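Local coordinates for protein PppA (Pseudomonas aeruginosa, PDB 6JKV) that probably removes phosphate from phosphoserine and phosphothreonine as a manganese-bound PP2C-family phosphatase, and regulates type VI secretion, at residues Ala236-Leu241 against Ile254-Val259. Residues are numbered along the deposited sequence; the frame is centred on the assembly and turned at random.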
loop_
_atom_site.group_PDB
_atom_site.type_symbol
_atom_site.label_atom_id
_atom_site.label_comp_id
_atom_site.label_asym_id
_atom_site.label_seq_id
_atom_site.Cartn_x
_atom_site.Cartn_y
_atom_site.Cartn_z
ATOM N N ALA A 236 15.807 8.056 -4.399
ATOM C CA ALA A 236 16.941 7.114 -4.268
ATOM C C ALA A 236 16.536 5.966 -3.340
ATOM O O ALA A 236 16.946 4.833 -3.609
ATOM C CB ALA A 236 18.175 7.820 -3.760
ATOM N N VAL A 237 15.743 6.250 -2.305
ATOM C CA VAL A 237 15.368 5.240 -1.275
ATOM C C VAL A 237 14.491 4.168 -1.925
ATOM O O VAL A 237 14.821 2.985 -1.800
ATOM C CB VAL A 237 14.694 5.890 -0.053
ATOM C CG1 VAL A 237 13.936 4.872 0.765
ATOM C CG2 VAL A 237 15.693 6.616 0.823
ATOM N N VAL A 238 13.429 4.560 -2.632
ATOM C CA VAL A 238 12.511 3.578 -3.270
ATOM C C VAL A 238 13.308 2.766 -4.291
ATOM O O VAL A 238 13.122 1.553 -4.331
ATOM C CB VAL A 238 11.265 4.240 -3.890
ATOM C CG1 VAL A 238 10.395 4.873 -2.809
ATOM C CG2 VAL A 238 11.615 5.261 -4.963
ATOM N N ARG A 239 14.185 3.403 -5.068
ATOM C CA ARG A 239 14.985 2.692 -6.100
ATOM C C ARG A 239 15.964 1.728 -5.427
ATOM O O ARG A 239 16.216 0.649 -5.995
ATOM C CB ARG A 239 15.716 3.674 -7.018
ATOM C CG ARG A 239 15.053 3.807 -8.378
ATOM C CD ARG A 239 14.986 5.239 -8.825
ATOM N NE ARG A 239 14.034 5.413 -9.911
ATOM C CZ ARG A 239 12.832 5.972 -9.800
ATOM N NH1 ARG A 239 12.384 6.409 -8.634
ATOM N NH2 ARG A 239 12.057 6.077 -10.863
ATOM N N SER A 240 16.518 2.091 -4.266
ATOM C CA SER A 240 17.458 1.218 -3.516
ATOM C C SER A 240 16.688 0.038 -2.912
ATOM O O SER A 240 17.224 -1.091 -2.901
ATOM C CB SER A 240 18.203 1.981 -2.474
ATOM O OG SER A 240 18.859 3.098 -3.052
ATOM N N LEU A 241 15.465 0.273 -2.438
ATOM C CA LEU A 241 14.623 -0.819 -1.888
ATOM C C LEU A 241 14.342 -1.847 -2.983
ATOM O O LEU A 241 14.570 -3.052 -2.744
ATOM C CB LEU A 241 13.320 -0.243 -1.338
ATOM C CG LEU A 241 13.428 0.490 -0.006
ATOM C CD1 LEU A 241 12.153 1.278 0.257
ATOM C CD2 LEU A 241 13.706 -0.491 1.122
ATOM N N ILE A 254 7.304 -6.039 -7.059
ATOM C CA ILE A 254 7.865 -5.308 -5.896
ATOM C C ILE A 254 7.618 -3.825 -6.129
ATOM O O ILE A 254 8.094 -3.303 -7.145
ATOM C CB ILE A 254 9.354 -5.643 -5.682
ATOM C CG1 ILE A 254 9.965 -4.737 -4.614
ATOM C CG2 ILE A 254 10.134 -5.598 -6.987
ATOM C CD1 ILE A 254 11.219 -5.309 -3.988
ATOM N N THR A 255 6.869 -3.198 -5.222
ATOM C CA THR A 255 6.559 -1.755 -5.286
ATOM C C THR A 255 6.930 -1.109 -3.953
ATOM O O THR A 255 6.645 -1.709 -2.897
ATOM C CB THR A 255 5.085 -1.517 -5.630
ATOM O OG1 THR A 255 4.805 -2.228 -6.835
ATOM C CG2 THR A 255 4.768 -0.045 -5.804
ATOM N N ALA A 256 7.548 0.066 -4.018
ATOM C CA ALA A 256 7.911 0.869 -2.838
ATOM C C ALA A 256 7.507 2.316 -3.102
ATOM O O ALA A 256 7.727 2.820 -4.221
ATOM C CB ALA A 256 9.385 0.740 -2.539
ATOM N N LEU A 257 6.890 2.929 -2.101
ATOM C CA LEU A 257 6.502 4.356 -2.125
ATOM C C LEU A 257 6.922 4.966 -0.792
ATOM O O LEU A 257 6.474 4.463 0.264
ATOM C CB LEU A 257 4.994 4.460 -2.355
ATOM C CG LEU A 257 4.500 5.789 -2.914
ATOM C CD1 LEU A 257 3.232 5.596 -3.745
ATOM C CD2 LEU A 257 4.260 6.762 -1.774
ATOM N N VAL A 258 7.782 5.982 -0.846
ATOM C CA VAL A 258 8.344 6.630 0.368
ATOM C C VAL A 258 7.816 8.059 0.439
ATOM O O VAL A 258 7.804 8.752 -0.593
ATOM C CB VAL A 258 9.881 6.560 0.410
ATOM C CG1 VAL A 258 10.462 7.511 1.453
ATOM C CG2 VAL A 258 10.329 5.136 0.681
ATOM N N VAL A 259 7.369 8.445 1.627
ATOM C CA VAL A 259 6.888 9.813 1.932
ATOM C C VAL A 259 7.739 10.347 3.083
ATOM O O VAL A 259 7.952 9.615 4.074
ATOM C CB VAL A 259 5.391 9.815 2.283
ATOM C CG1 VAL A 259 4.871 11.220 2.536
ATOM C CG2 VAL A 259 4.566 9.138 1.200
#
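Val237, Val238 and Leu241 of helix 234-247 pack on Ala256 and Val258 of strand 254-261 through aliphatic side chains; no hydrogen bond crosses between 236-241 and 254-259. Val258 CG2 is shared: Val238 CG1 lies 3.5 Å from Val258 CG2, the two side chains passing in opposite directions, and Val237 CG1 meets Val258 CG2 at 3.6 Å with the side chains roughly perpendicular. With CG1 anti to its carbonyl carbon (chi1 -65°), Val238 lays that methyl over the strand backbone, 3.5 Å from Val258 N. The small Ala256 is consistent with a close approach: Val238 CA is 5.4 Å from Ala256 CA, and Leu241 CD1 rests 4.0 Å from Ala256 CB. At the far end, Ile254 CD1 approaches the backbone Leu241 O. The axes of 236-241 and 254-259 run roughly antiparallel (156°) and come within 7.7 Å. Within the helix, Ser240 N and Ser240 OG both donate hydrogen bonds to Ala236 O, from opposite faces of its plane. Leu225, Val228 and Leu229 of helix 222-229 extend the apolar layer, while Leu257 turns to the other sheet of the PP2C beta-sandwich. Buried and without a hydrogen bond across it, the interface probably holds the helix mainly by hydrophobic burial to a strand that begins just after the manganese ligand Asp252.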